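Local coordinates for Oxidored_FMN domain-containing protein ([Pseudomonas] geniculata N1, PDB 6L6J) that is thought to act as an amine oxidase on 6-hydroxypseudooxynicotine, using bound FMN and a [4Fe-4S] cluster and also carrying ADP, at residues Y170-L175 with R224-D229. Numbering follows the deposited sequence.
With FMN (flavin mononucleotide), chain B.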
ATOM      1  N   TYR A 170      15.946  11.852  -9.788  1.00 29.51           N
ATOM      2  CA  TYR A 170      14.613  11.198  -9.833  1.00 29.58           C
ATOM      3  C   TYR A 170      13.931  11.530 -11.151  1.00 30.98           C
ATOM      4  O   TYR A 170      13.647  12.723 -11.418  1.00 34.89           O
ATOM      5  CB  TYR A 170      13.751  11.651  -8.664  1.00 30.39           C
ATOM      6  CG  TYR A 170      12.385  11.034  -8.614  1.00 29.85           C
ATOM      7  CD1 TYR A 170      12.233   9.664  -8.535  1.00 32.24           C
ATOM      8  CD2 TYR A 170      11.244  11.811  -8.592  1.00 29.44           C
ATOM      9  CE1 TYR A 170      10.979   9.077  -8.455  1.00 30.47           C
ATOM     10  CE2 TYR A 170       9.987  11.238  -8.498  1.00 27.99           C
ATOM     11  CZ  TYR A 170       9.853   9.870  -8.433  1.00 27.25           C
ATOM     12  OH  TYR A 170       8.633   9.284  -8.355  1.00 29.57           O
ATOM     13  N   CYS A 171      13.665  10.497 -11.939  1.00 29.51           N
ATOM     14  CA  CYS A 171      12.981  10.610 -13.248  1.00 29.08           C
ATOM     15  C   CYS A 171      12.036   9.424 -13.433  1.00 28.65           C
ATOM     16  O   CYS A 171      12.353   8.552 -14.233  1.00 29.18           O
ATOM     17  CB  CYS A 171      14.003  10.686 -14.368  1.00 29.18           C
ATOM     18  SG  CYS A 171      13.236  10.929 -15.980  1.00 29.53           S
ATOM     19  N   ALA A 172      10.907   9.425 -12.721  1.00 29.13           N
ATOM     20  CA  ALA A 172       9.974   8.281 -12.616  1.00 32.71           C
ATOM     21  C   ALA A 172       8.583   8.744 -12.185  1.00 32.89           C
ATOM     22  O   ALA A 172       8.406   9.947 -12.022  1.00 36.99           O
ATOM     23  CB  ALA A 172      10.528   7.250 -11.650  1.00 35.35           C
ATOM     24  N   HIS A 173       7.636   7.797 -12.101  1.00 37.02           N
ATOM     25  CA  HIS A 173       6.237   7.924 -11.594  1.00 38.48           C
ATOM     26  C   HIS A 173       5.407   9.022 -12.299  1.00 40.10           C
ATOM     27  O   HIS A 173       4.273   9.277 -11.818  1.00 38.76           O
ATOM     28  CB  HIS A 173       6.288   8.169 -10.081  1.00 38.33           C
ATOM     29  CG  HIS A 173       6.764   6.968  -9.348  1.00 39.55           C
ATOM     30  ND1 HIS A 173       8.026   6.889  -8.818  1.00 36.86           N
ATOM     31  CD2 HIS A 173       6.152   5.786  -9.094  1.00 41.67           C
ATOM     32  CE1 HIS A 173       8.171   5.703  -8.253  1.00 42.90           C
ATOM     33  NE2 HIS A 173       7.033   5.004  -8.410  1.00 40.95           N
ATOM     34  N   ASN A 174       5.916   9.661 -13.364  1.00 35.02           N
ATOM     35  CA  ASN A 174       5.362  10.947 -13.854  1.00 33.75           C
ATOM     36  C   ASN A 174       5.260  11.966 -12.690  1.00 33.51           C
ATOM     37  O   ASN A 174       4.347  12.823 -12.719  1.00 31.98           O
ATOM     38  CB  ASN A 174       4.005  10.722 -14.508  1.00 33.50           C
ATOM     39  CG  ASN A 174       3.526  11.947 -15.251  1.00 37.12           C
ATOM     40  OD1 ASN A 174       4.360  12.753 -15.688  1.00 44.70           O
ATOM     41  ND2 ASN A 174       2.210  12.112 -15.370  1.00 33.02           N
ATOM     42  N   LEU A 175       6.176  11.900 -11.714  1.00 31.47           N
ATOM     43  CA  LEU A 175       6.304  12.881 -10.601  1.00 30.66           C
ATOM     44  C   LEU A 175       7.664  13.591 -10.666  1.00 29.31           C
ATOM     45  O   LEU A 175       8.199  13.907  -9.601  1.00 29.80           O
ATOM     46  CB  LEU A 175       6.131  12.154  -9.262  1.00 30.10           C
ATOM     47  CG  LEU A 175       4.857  11.320  -9.116  1.00 30.42           C
ATOM     48  CD1 LEU A 175       4.866  10.557  -7.802  1.00 27.36           C
ATOM     49  CD2 LEU A 175       3.602  12.191  -9.220  1.00 30.16           C
ATOM     50  N   ARG A 224      16.730   6.834 -10.227  1.00 30.00           N
ATOM     51  CA  ARG A 224      15.437   6.122 -10.313  1.00 29.85           C
ATOM     52  C   ARG A 224      14.847   6.490 -11.675  1.00 32.66           C
ATOM     53  O   ARG A 224      14.780   7.700 -11.982  1.00 32.56           O
ATOM     54  CB  ARG A 224      14.536   6.446  -9.126  1.00 27.81           C
ATOM     55  CG  ARG A 224      13.267   5.611  -9.119  1.00 28.76           C
ATOM     56  CD  ARG A 224      13.314   4.293  -8.374  1.00 26.58           C
ATOM     57  NE  ARG A 224      12.189   4.205  -7.458  1.00 26.41           N
ATOM     58  CZ  ARG A 224      11.548   3.104  -7.100  1.00 26.78           C
ATOM     59  NH1 ARG A 224      11.883   1.924  -7.578  1.00 27.29           N
ATOM     60  NH2 ARG A 224      10.530   3.198  -6.265  1.00 28.80           N
ATOM     61  N   PHE A 225      14.534   5.492 -12.505  1.00 34.35           N
ATOM     62  CA  PHE A 225      14.056   5.737 -13.891  1.00 34.13           C
ATOM     63  C   PHE A 225      12.906   4.786 -14.221  1.00 32.85           C
ATOM     64  O   PHE A 225      13.079   3.565 -14.099  1.00 30.96           O
ATOM     65  CB  PHE A 225      15.209   5.657 -14.898  1.00 34.60           C
ATOM     66  CG  PHE A 225      14.792   5.854 -16.334  1.00 34.44           C
ATOM     67  CD1 PHE A 225      14.172   7.028 -16.732  1.00 35.11           C
ATOM     68  CD2 PHE A 225      15.021   4.878 -17.289  1.00 33.87           C
ATOM     69  CE1 PHE A 225      13.762   7.215 -18.043  1.00 33.94           C
ATOM     70  CE2 PHE A 225      14.621   5.071 -18.603  1.00 36.30           C
ATOM     71  CZ  PHE A 225      13.983   6.237 -18.977  1.00 34.58           C
ATOM     72  N   ALA A 226      11.762   5.377 -14.574  1.00 33.98           N
ATOM     73  CA  ALA A 226      10.628   4.709 -15.243  1.00 37.76           C
ATOM     74  C   ALA A 226      11.041   4.391 -16.687  1.00 37.84           C
ATOM     75  O   ALA A 226      11.251   5.356 -17.481  1.00 34.30           O
ATOM     76  CB  ALA A 226       9.396   5.579 -15.179  1.00 38.93           C
ATOM     77  N   VAL A 227      11.189   3.095 -16.991  1.00 37.69           N
ATOM     78  CA  VAL A 227      11.643   2.606 -18.325  1.00 41.58           C
ATOM     79  C   VAL A 227      10.435   2.626 -19.257  1.00 42.36           C
ATOM     80  O   VAL A 227      10.598   3.099 -20.401  1.00 41.25           O
ATOM     81  CB  VAL A 227      12.317   1.219 -18.275  1.00 43.23           C
ATOM     82  CG1 VAL A 227      13.670   1.292 -17.596  1.00 42.54           C
ATOM     83  CG2 VAL A 227      11.455   0.145 -17.628  1.00 43.08           C
ATOM     84  N   GLU A 228       9.268   2.198 -18.759  1.00 43.89           N
ATOM     85  CA  GLU A 228       7.981   2.262 -19.505  1.00 44.80           C
ATOM     86  C   GLU A 228       6.962   3.097 -18.719  1.00 45.50           C
ATOM     87  O   GLU A 228       6.930   2.958 -17.486  1.00 45.90           O
ATOM     88  CB  GLU A 228       7.458   0.852 -19.779  1.00 46.44           C
ATOM     89  CG  GLU A 228       6.150   0.838 -20.555  1.00 49.88           C
ATOM     90  CD  GLU A 228       6.066  -0.169 -21.690  1.00 53.13           C
ATOM     91  OE1 GLU A 228       7.122  -0.757 -22.034  1.00 54.56           O
ATOM     92  OE2 GLU A 228       4.940  -0.359 -22.234  1.00 52.47           O
ATOM     93  N   ASP A 229       6.168   3.931 -19.408  1.00 44.94           N
ATOM     94  CA  ASP A 229       4.942   4.549 -18.841  1.00 47.14           C
ATOM     95  C   ASP A 229       3.748   3.751 -19.368  1.00 51.93           C
ATOM     96  O   ASP A 229       3.537   3.761 -20.580  1.00 42.76           O
ATOM     97  CB  ASP A 229       4.837   6.056 -19.147  1.00 49.75           C
ATOM     98  CG  ASP A 229       3.533   6.722 -18.684  1.00 49.09           C
ATOM     99  OD1 ASP A 229       2.489   6.453 -19.308  1.00 47.25           O
ATOM    100  OD2 ASP A 229       3.558   7.505 -17.696  1.00 49.03           O
TER
HETATM  101  N1  FMN B 701       8.295   5.562  -5.184  1.00 30.60           N
HETATM  102  C2  FMN B 701       9.032   6.714  -5.299  1.00 31.69           C
HETATM  103  O2  FMN B 701       9.857   6.774  -6.216  1.00 34.56           O
HETATM  104  N3  FMN B 701       8.947   7.762  -4.470  1.00 29.69           N
HETATM  105  C4  FMN B 701       8.094   7.750  -3.432  1.00 28.54           C
HETATM  106  O4  FMN B 701       8.014   8.716  -2.674  1.00 23.32           O
HETATM  107  C4A FMN B 701       7.227   6.555  -3.237  1.00 29.52           C
HETATM  108  N5  FMN B 701       6.341   6.482  -2.214  1.00 29.28           N
HETATM  109  C5A FMN B 701       5.633   5.344  -2.035  1.00 30.51           C
HETATM  110  C6  FMN B 701       4.778   5.233  -0.942  1.00 28.75           C
HETATM  111  C7  FMN B 701       4.074   4.060  -0.756  1.00 27.65           C
HETATM  112  C7M FMN B 701       3.121   3.984   0.373  1.00 29.78           C
HETATM  113  C8  FMN B 701       4.242   2.923  -1.669  1.00 28.42           C
HETATM  114  C8M FMN B 701       3.460   1.654  -1.506  1.00 33.08           C
HETATM  115  C9  FMN B 701       5.082   3.012  -2.747  1.00 27.87           C
HETATM  116  C9A FMN B 701       5.804   4.176  -2.972  1.00 28.46           C
HETATM  117  N10 FMN B 701       6.705   4.270  -4.042  1.00 28.02           N
HETATM  118  C10 FMN B 701       7.414   5.438  -4.185  1.00 27.22           C
HETATM  119  C1' FMN B 701       6.930   3.151  -5.011  1.00 29.24           C
HETATM  120  C2' FMN B 701       7.881   2.122  -4.429  1.00 26.33           C
HETATM  121  O2' FMN B 701       9.147   2.747  -4.319  1.00 25.77           O
HETATM  122  C3' FMN B 701       8.017   0.900  -5.287  1.00 27.04           C
HETATM  123  O3' FMN B 701       8.619   1.274  -6.527  1.00 29.14           O
HETATM  124  C4' FMN B 701       6.700   0.175  -5.563  1.00 26.57           C
HETATM  125  O4' FMN B 701       5.916   0.085  -4.350  1.00 27.59           O
HETATM  126  C5' FMN B 701       6.944  -1.201  -6.167  1.00 22.79           C
HETATM  127  O5' FMN B 701       7.675  -1.973  -5.230  1.00 24.04           O
HETATM  128  P   FMN B 701       6.909  -2.966  -4.205  1.00 25.80           P
HETATM  129  O1P FMN B 701       6.231  -4.007  -5.066  1.00 23.09           O
HETATM  130  O2P FMN B 701       8.036  -3.485  -3.368  1.00 26.19           O
HETATM  131  O3P FMN B 701       5.939  -2.084  -3.442  1.00 25.32           O
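Arg224 NH2 donates two bonds to the flavin mononucleotide, one of them weak: it reaches ribityl O3' at 2.7 Å, with an N-H...O angle of 141°, and, weakly, the ring nitrogen N1 at 3.4 Å. The arginine stands on the fifth strand of the eight-stranded parallel TIM barrel, next to Tyr170 on the fourth, and both side chains leave the sheet on the same face, the one turned to the cofactor. Each has CG anti to its backbone N, so they run side by side; Arg224 CB lies at the tyrosine ring edge, 4.0 Å from CD1, and ring and guanidinium planes differ by 38°. Bends at chi2 and chi3 then carry the guanidinium to the flavin, while NH1 forms a salt bridge with Asp257 on the next strand.

The pairing that sets this register is parallel. Cys171 N donates to Arg224 O at 3.0 Å, and Ala226 N returns a bond to Cys171 O, in the carbonyl plane and on a lone pair. That same oxygen also receives the CA-H of Phe225, whose CA is 3.3 Å away. On the sheet face opposite Tyr170 and Arg224, Cys171 SG meets the edge of the Phe225 ring, 83° off its normal. One residue past the bridges, the methyl groups of Ala172 and Ala226 meet at 4.1 Å (CB to CB).

Past the strand end, the His173 ring lies beside the N1/O2 side of the cofactor pyrimidine, with Arg224 NH2 near its plane at the edge. Its NE2 is hydrogen-bonded to Asp266, which also binds FMN, so this aspartate is a second fixed point for the imidazole. At the other ring nitrogen, His173 ND1 lies 2.5 Å from Tyr170 OH, a hydrogen bond in which either atom could be the donor.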